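Local coordinates for 401aa long hypothetical glucose-1-phosphate thymidylyltransferase (PDB 2GGO), which is a bifunctional enzyme of UDP-N-acetylglucosamine and UDP-N-acetylgalactosamine synthesis, probably combining sugar-1-phosphate nucleotidyl transfer with acetyl transfer, at residues Ser153-Ala158 against Val199-Gly204; Asn214-Asn219 against Ser350-Leu355. All coordinates share one frame; numbering follows the deposited sequence.

Interaction 1: Ser153-Ala158 against Val199-Gly204; sequences SNLINA and VIEYEG
The forked end of L155 carries this contact, sending one methyl to each of two residues of the strand 197-201. Its CD1 meets CG1 of V199 tip to tip at 3.8 Å, and its CD2 lies 3.7 Å from CG of E201, the two chains passing obliquely. These two methyl contacts are the close part. V199 suits its place because CG1, anti to the backbone N (chi1 157°), points at the leucine, and both residues also rest on L135, which adds to the apolar cluster. L155 is buried, and its backbone is paired with L133.

The looser, polar side is the far end of E201, a partly exposed residue. The CH2 groups of a glutamate can pack on leucine while its extended chain carries the carboxylate onward, here to a salt bridge between OE2 and K123 NZ. Before L155, S153 OG accepts from the backbone N of L155 at 3.3 Å, making an ST turn that shapes the entry into the strand. The contact lies in the mixed sheet of the nucleotidyltransferase domain, of the GT-A clan, where the strand order places 117-123 between strand 155-164 and the outermost strand 197-201.

Interaction 2: Asn214-Asn219 against Ser350-Leu355; sequences NIIDVN and SGRRKL
I216 and D217, on helix 212-225, face the R352 side chain and L355 of the loop between strands 346-349 and 358-359. The apolar contact is slight: CD1 of I216 comes to 4.4 Å from CD1 of L355, so that isoleucine and leucine, both buried, bring branched methyl ends together without polar atoms. I216 also offers CG2 to R352, 4.3 Å from NH1 and oblique to the guanidinium.

The charged pair is also long for its kind. D217 OD1 lies at the guanidinium edge, near its plane, but 4.2 Å from R352 NH1, an attraction beyond salt-bridge length. The stronger partner of R352 is D314, which forms a salt bridge with NH2.

Hydrogen bonds operate inside the loop segment. R352 turns its NE and NH2 side-on to a single acceptor, K354 O, at 3.1 and 3.2 Å, reaching it from opposite faces of the carbonyl plane; chi3 of 59° bends the chain back for this grip, which fixes the group's rotation. S350 OG accepts from R352 N at 2.8 Å in an ST turn, and G351, with a positive phi of 79°, lets the loop turn there.

The chemistry implies that the R352 guanidinium is held mainly by K354 O and D314, while the helix adds a weak apolar contact to L355 and a probably modest electrostatic attraction to R352.

How the interactions relate
Interaction 1 lies wholly within the nucleotidyltransferase part of the chain, whereas interaction 2 joins its helix 212-225 to a loop of the C-terminal, hexapeptide-repeat part. They follow one another in sequence and do not touch: their centres are 23 Å apart and their nearest atoms about 11 Å. Of the two, only interaction 1 borders a probable substrate site. The side chain of L155 is about 9 Å from that of G131, and the same segment supplies N157, both probably binding N-acetyl-alpha-D-glucosamine 1-phosphate. Interaction 2 lies farther off, the D217 side chain being about 12 Å from that of R13, a probable nucleotide-binding residue.

Interaction 1: Ser153-Ala158 against Val199-Gly204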
ATOM      1  N   SER A 153      13.728 -19.004  10.799  1.00 86.21           N
ATOM      2  CA  SER A 153      13.530 -17.923  11.786  1.00 83.71           C
ATOM      3  C   SER A 153      12.199 -17.189  11.555  1.00 82.00           C
ATOM      4  O   SER A 153      11.625 -17.255  10.467  1.00 81.41           O
ATOM      5  CB  SER A 153      14.712 -16.926  11.747  1.00 83.74           C
ATOM      6  OG  SER A 153      14.746 -16.055  12.873  1.00 83.05           O
ATOM      7  N   ASN A 154      11.717 -16.516  12.599  1.00 79.91           N
ATOM      8  CA  ASN A 154      10.624 -15.545  12.501  1.00 78.02           C
ATOM      9  C   ASN A 154      11.086 -14.151  12.067  1.00 76.02           C
ATOM     10  O   ASN A 154      10.280 -13.347  11.584  1.00 75.96           O
ATOM     11  CB  ASN A 154       9.900 -15.437  13.835  1.00 78.61           C
ATOM     12  CG  ASN A 154       8.864 -16.509  14.006  1.00 80.48           C
ATOM     13  OD1 ASN A 154       7.803 -16.472  13.375  1.00 82.17           O
ATOM     14  ND2 ASN A 154       9.163 -17.489  14.857  1.00 83.68           N
ATOM     15  N   LEU A 155      12.377 -13.871  12.266  1.00 73.19           N
ATOM     16  CA  LEU A 155      13.003 -12.631  11.819  1.00 70.14           C
ATOM     17  C   LEU A 155      13.135 -12.564  10.309  1.00 68.04           C
ATOM     18  O   LEU A 155      13.851 -13.359   9.699  1.00 67.56           O
ATOM     19  CB  LEU A 155      14.398 -12.462  12.426  1.00 70.22           C
ATOM     20  CG  LEU A 155      14.691 -11.423  13.513  1.00 69.76           C
ATOM     21  CD1 LEU A 155      16.080 -10.895  13.259  1.00 69.49           C
ATOM     22  CD2 LEU A 155      13.700 -10.269  13.583  1.00 68.64           C
ATOM     23  N   ILE A 156      12.461 -11.588   9.716  1.00 65.52           N
ATOM     24  CA  ILE A 156      12.583 -11.347   8.282  1.00 63.15           C
ATOM     25  C   ILE A 156      13.256  -9.989   7.985  1.00 60.80           C
ATOM     26  O   ILE A 156      13.329  -9.113   8.858  1.00 60.38           O
ATOM     27  CB  ILE A 156      11.197 -11.536   7.538  1.00 63.51           C
ATOM     28  CG1 ILE A 156      10.154 -10.509   7.997  1.00 63.11           C
ATOM     29  CG2 ILE A 156      10.647 -12.972   7.730  1.00 63.65           C
ATOM     30  CD1 ILE A 156       9.746  -9.559   6.928  1.00 61.75           C
ATOM     31  N   ASN A 157      13.759  -9.836   6.766  1.00 57.74           N
ATOM     32  CA  ASN A 157      14.280  -8.559   6.314  1.00 55.17           C
ATOM     33  C   ASN A 157      13.170  -7.501   6.208  1.00 53.74           C
ATOM     34  O   ASN A 157      12.340  -7.573   5.307  1.00 53.48           O
ATOM     35  CB  ASN A 157      14.987  -8.742   4.970  1.00 55.11           C
ATOM     36  CG  ASN A 157      15.562  -7.438   4.411  1.00 55.06           C
ATOM     37  OD1 ASN A 157      15.601  -6.411   5.089  1.00 55.92           O
ATOM     38  ND2 ASN A 157      16.019  -7.486   3.175  1.00 52.81           N
ATOM     39  N   ALA A 158      13.155  -6.534   7.133  1.00 51.29           N
ATOM     40  CA  ALA A 158      12.156  -5.450   7.144  1.00 49.52           C
ATOM     41  C   ALA A 158      12.330  -4.408   6.016  1.00 48.34           C
ATOM     42  O   ALA A 158      11.500  -3.507   5.892  1.00 48.70           O
ATOM     43  CB  ALA A 158      12.138  -4.755   8.487  1.00 48.87           C
ATOM     44  N   VAL A 199      21.922  -6.038  13.362  1.00 56.57           N
ATOM     45  CA  VAL A 199      20.530  -6.307  13.086  1.00 55.39           C
ATOM     46  C   VAL A 199      19.752  -5.746  14.271  1.00 55.20           C
ATOM     47  O   VAL A 199      19.896  -6.233  15.408  1.00 54.57           O
ATOM     48  CB  VAL A 199      20.235  -7.833  12.835  1.00 55.55           C
ATOM     49  CG1 VAL A 199      18.782  -8.177  13.099  1.00 55.16           C
ATOM     50  CG2 VAL A 199      20.593  -8.239  11.415  1.00 54.40           C
ATOM     51  N   ILE A 200      18.973  -4.691  13.996  1.00 54.61           N
ATOM     52  CA  ILE A 200      18.012  -4.136  14.960  1.00 54.07           C
ATOM     53  C   ILE A 200      16.656  -4.791  14.696  1.00 54.47           C
ATOM     54  O   ILE A 200      16.247  -4.959  13.544  1.00 53.69           O
ATOM     55  CB  ILE A 200      17.836  -2.593  14.844  1.00 53.81           C
ATOM     56  CG1 ILE A 200      19.100  -1.905  14.316  1.00 54.00           C
ATOM     57  CG2 ILE A 200      17.305  -1.990  16.167  1.00 52.78           C
ATOM     58  CD1 ILE A 200      20.316  -2.024  15.188  1.00 53.51           C
ATOM     59  N   GLU A 201      15.976  -5.173  15.770  1.00 54.99           N
ATOM     60  CA  GLU A 201      14.686  -5.802  15.651  1.00 55.66           C
ATOM     61  C   GLU A 201      13.640  -4.702  15.725  1.00 55.55           C
ATOM     62  O   GLU A 201      13.590  -3.943  16.712  1.00 55.38           O
ATOM     63  CB  GLU A 201      14.473  -6.838  16.756  1.00 56.10           C
ATOM     64  CG  GLU A 201      13.400  -7.893  16.441  1.00 58.54           C
ATOM     65  CD  GLU A 201      12.744  -8.482  17.696  1.00 62.73           C
ATOM     66  OE1 GLU A 201      13.426  -8.618  18.747  1.00 63.44           O
ATOM     67  OE2 GLU A 201      11.530  -8.804  17.632  1.00 64.94           O
ATOM     68  N   TYR A 202      12.832  -4.608  14.663  1.00 55.35           N
ATOM     69  CA  TYR A 202      11.721  -3.663  14.607  1.00 54.91           C
ATOM     70  C   TYR A 202      10.640  -4.029  15.618  1.00 55.03           C
ATOM     71  O   TYR A 202      10.231  -5.194  15.689  1.00 55.16           O
ATOM     72  CB  TYR A 202      11.125  -3.613  13.196  1.00 54.77           C
ATOM     73  CG  TYR A 202      10.085  -2.535  13.073  1.00 54.67           C
ATOM     74  CD1 TYR A 202      10.452  -1.190  13.078  1.00 54.91           C
ATOM     75  CD2 TYR A 202       8.736  -2.844  12.993  1.00 53.15           C
ATOM     76  CE1 TYR A 202       9.505  -0.182  12.993  1.00 54.99           C
ATOM     77  CE2 TYR A 202       7.783  -1.837  12.901  1.00 54.78           C
ATOM     78  CZ  TYR A 202       8.179  -0.514  12.902  1.00 54.36           C
ATOM     79  OH  TYR A 202       7.255   0.486  12.816  1.00 54.64           O
ATOM     80  N   GLU A 203      10.152  -3.059  16.393  1.00 55.04           N
ATOM     81  CA  GLU A 203       9.148  -3.430  17.393  1.00 55.74           C
ATOM     82  C   GLU A 203       7.629  -3.180  17.126  1.00 54.80           C
ATOM     83  O   GLU A 203       6.824  -4.124  17.299  1.00 55.13           O
ATOM     84  CB  GLU A 203       9.617  -3.145  18.829  1.00 56.69           C
ATOM     85  CG  GLU A 203      10.700  -4.212  19.239  1.00 60.88           C
ATOM     86  CD  GLU A 203      10.654  -4.642  20.700  1.00 65.65           C
ATOM     87  OE1 GLU A 203      10.345  -5.833  20.960  1.00 67.28           O
ATOM     88  OE2 GLU A 203      10.933  -3.793  21.584  1.00 68.79           O
ATOM     89  N   GLY A 204       7.246  -1.974  16.685  1.00 53.12           N
ATOM     90  CA  GLY A 204       5.841  -1.708  16.289  1.00 51.04           C
ATOM     91  C   GLY A 204       5.253  -2.433  15.054  1.00 49.21           C
ATOM     92  O   GLY A 204       5.531  -3.614  14.781  1.00 49.17           O
TER

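Interaction 2: Asn214-Asn219 against Ser350-Leu355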
ATOM      1  N   ASN A 214      -3.848  -5.672   1.067  1.00 27.55           N
ATOM      2  CA  ASN A 214      -3.033  -4.971   2.080  1.00 25.32           C
ATOM      3  C   ASN A 214      -3.315  -3.504   2.158  1.00 24.74           C
ATOM      4  O   ASN A 214      -3.092  -2.911   3.177  1.00 24.30           O
ATOM      5  CB  ASN A 214      -1.532  -5.176   1.938  1.00 26.81           C
ATOM      6  CG  ASN A 214      -1.115  -6.650   1.936  1.00 26.36           C
ATOM      7  OD1 ASN A 214      -1.561  -7.466   2.760  1.00 30.52           O
ATOM      8  ND2 ASN A 214      -0.211  -6.985   1.044  1.00 24.89           N
ATOM      9  N   ILE A 215      -3.854  -2.899   1.109  1.00 23.21           N
ATOM     10  CA  ILE A 215      -4.374  -1.532   1.233  1.00 23.45           C
ATOM     11  C   ILE A 215      -5.475  -1.415   2.306  1.00 22.47           C
ATOM     12  O   ILE A 215      -5.575  -0.408   3.034  1.00 23.97           O
ATOM     13  CB  ILE A 215      -4.864  -1.001  -0.148  1.00 23.92           C
ATOM     14  CG1 ILE A 215      -3.797  -1.223  -1.223  1.00 20.48           C
ATOM     15  CG2 ILE A 215      -5.337   0.456  -0.040  1.00 25.53           C
ATOM     16  CD1 ILE A 215      -4.064  -0.484  -2.569  1.00 23.15           C
ATOM     17  N   ILE A 216      -6.311  -2.457   2.395  1.00 23.81           N
ATOM     18  CA  ILE A 216      -7.290  -2.547   3.488  1.00 22.22           C
ATOM     19  C   ILE A 216      -6.562  -2.742   4.840  1.00 21.56           C
ATOM     20  O   ILE A 216      -6.756  -1.997   5.756  1.00 21.10           O
ATOM     21  CB  ILE A 216      -8.398  -3.617   3.256  1.00 23.23           C
ATOM     22  CG1 ILE A 216      -9.086  -3.380   1.884  1.00 23.97           C
ATOM     23  CG2 ILE A 216      -9.459  -3.386   4.291  1.00 22.40           C
ATOM     24  CD1 ILE A 216      -9.877  -4.610   1.248  1.00 19.43           C
ATOM     25  N   ASP A 217      -5.743  -3.761   4.941  1.00 21.79           N
ATOM     26  CA  ASP A 217      -4.862  -3.943   6.083  1.00 24.15           C
ATOM     27  C   ASP A 217      -4.301  -2.601   6.623  1.00 24.93           C
ATOM     28  O   ASP A 217      -4.685  -2.167   7.729  1.00 26.73           O
ATOM     29  CB  ASP A 217      -3.727  -4.899   5.680  1.00 24.22           C
ATOM     30  CG  ASP A 217      -4.224  -6.262   5.310  1.00 24.02           C
ATOM     31  OD1 ASP A 217      -5.402  -6.529   5.604  1.00 32.30           O
ATOM     32  OD2 ASP A 217      -3.478  -7.080   4.709  1.00 28.27           O
ATOM     33  N   VAL A 218      -3.453  -1.897   5.873  1.00 24.85           N
ATOM     34  CA  VAL A 218      -2.844  -0.681   6.516  1.00 26.14           C
ATOM     35  C   VAL A 218      -3.811   0.446   6.847  1.00 26.26           C
ATOM     36  O   VAL A 218      -3.620   1.254   7.798  1.00 28.68           O
ATOM     37  CB  VAL A 218      -1.598  -0.117   5.747  1.00 27.44           C
ATOM     38  CG1 VAL A 218      -0.559  -1.183   5.628  1.00 30.65           C
ATOM     39  CG2 VAL A 218      -2.009   0.286   4.362  1.00 28.67           C
ATOM     40  N   ASN A 219      -4.869   0.564   6.064  1.00 25.64           N
ATOM     41  CA  ASN A 219      -5.779   1.681   6.281  1.00 24.65           C
ATOM     42  C   ASN A 219      -6.567   1.361   7.509  1.00 25.18           C
ATOM     43  O   ASN A 219      -6.906   2.266   8.273  1.00 27.17           O
ATOM     44  CB  ASN A 219      -6.718   1.814   5.062  1.00 23.67           C
ATOM     45  CG  ASN A 219      -6.313   2.872   4.129  1.00 18.97           C
ATOM     46  OD1 ASN A 219      -6.603   4.032   4.335  1.00 22.72           O
ATOM     47  ND2 ASN A 219      -5.646   2.496   3.055  1.00 18.79           N
ATOM     48  N   SER A 350      -6.252 -14.821  -0.786  1.00 34.85           N
ATOM     49  CA  SER A 350      -6.104 -13.588  -0.101  1.00 33.62           C
ATOM     50  C   SER A 350      -5.983 -13.812   1.384  1.00 33.76           C
ATOM     51  O   SER A 350      -5.678 -12.889   2.135  1.00 33.28           O
ATOM     52  CB  SER A 350      -7.360 -12.765  -0.363  1.00 32.46           C
ATOM     53  OG  SER A 350      -8.433 -13.348   0.334  1.00 31.41           O
ATOM     54  N   GLY A 351      -6.299 -15.022   1.822  1.00 33.78           N
ATOM     55  CA  GLY A 351      -6.409 -15.277   3.254  1.00 34.20           C
ATOM     56  C   GLY A 351      -7.717 -14.800   3.853  1.00 34.91           C
ATOM     57  O   GLY A 351      -7.930 -14.944   5.055  1.00 36.97           O
ATOM     58  N   ARG A 352      -8.614 -14.255   3.025  1.00 33.88           N
ATOM     59  CA  ARG A 352      -9.833 -13.661   3.539  1.00 32.34           C
ATOM     60  C   ARG A 352     -11.036 -14.428   3.035  1.00 32.14           C
ATOM     61  O   ARG A 352     -11.126 -14.776   1.867  1.00 31.75           O
ATOM     62  CB  ARG A 352      -9.926 -12.190   3.186  1.00 32.53           C
ATOM     63  CG  ARG A 352      -8.819 -11.313   3.777  1.00 32.22           C
ATOM     64  CD  ARG A 352      -8.820  -9.948   3.105  1.00 33.49           C
ATOM     65  NE  ARG A 352     -10.106  -9.253   3.268  1.00 34.64           N
ATOM     66  CZ  ARG A 352     -10.344  -8.205   4.059  1.00 38.47           C
ATOM     67  NH1 ARG A 352      -9.377  -7.668   4.806  1.00 37.18           N
ATOM     68  NH2 ARG A 352     -11.578  -7.695   4.118  1.00 38.43           N
ATOM     69  N   ARG A 353     -11.929 -14.702   3.967  1.00 32.42           N
ATOM     70  CA  ARG A 353     -13.159 -15.420   3.719  1.00 33.89           C
ATOM     71  C   ARG A 353     -14.119 -14.433   3.068  1.00 30.31           C
ATOM     72  O   ARG A 353     -14.874 -14.812   2.159  1.00 29.88           O
ATOM     73  CB  ARG A 353     -13.756 -15.928   5.053  1.00 33.51           C
ATOM     74  CG  ARG A 353     -14.914 -16.972   4.898  1.00 39.46           C
ATOM     75  CD  ARG A 353     -16.008 -16.862   6.014  1.00 39.07           C
ATOM     76  NE  ARG A 353     -17.196 -17.640   5.655  1.00 48.91           N
ATOM     77  CZ  ARG A 353     -18.456 -17.345   6.000  1.00 50.28           C
ATOM     78  NH1 ARG A 353     -18.726 -16.262   6.735  1.00 49.45           N
ATOM     79  NH2 ARG A 353     -19.451 -18.150   5.593  1.00 49.09           N
ATOM     80  N   LYS A 354     -14.077 -13.198   3.570  1.00 28.63           N
ATOM     81  CA  LYS A 354     -14.764 -11.997   2.975  1.00 26.70           C
ATOM     82  C   LYS A 354     -13.822 -11.009   2.227  1.00 23.52           C
ATOM     83  O   LYS A 354     -12.932 -10.326   2.804  1.00 21.67           O
ATOM     84  CB  LYS A 354     -15.545 -11.225   4.026  1.00 27.49           C
ATOM     85  CG  LYS A 354     -16.708 -12.024   4.640  1.00 27.51           C
ATOM     86  CD  LYS A 354     -17.896 -11.111   4.777  1.00 30.64           C
ATOM     87  CE  LYS A 354     -19.192 -11.860   4.789  1.00 32.42           C
ATOM     88  NZ  LYS A 354     -19.508 -12.007   6.229  1.00 34.37           N
ATOM     89  N   LEU A 355     -14.023 -10.933   0.928  1.00 20.02           N
ATOM     90  CA  LEU A 355     -13.227 -10.058   0.111  1.00 17.37           C
ATOM     91  C   LEU A 355     -14.091  -9.701  -1.094  1.00 16.77           C
ATOM     92  O   LEU A 355     -14.634 -10.565  -1.737  1.00 15.57           O
ATOM     93  CB  LEU A 355     -11.930 -10.747  -0.329  1.00 19.31           C
ATOM     94  CG  LEU A 355     -11.046  -9.831  -1.206  1.00 20.26           C
ATOM     95  CD1 LEU A 355     -10.617  -8.599  -0.372  1.00 20.13           C
ATOM     96  CD2 LEU A 355      -9.867 -10.601  -1.682  1.00 24.22           C
TER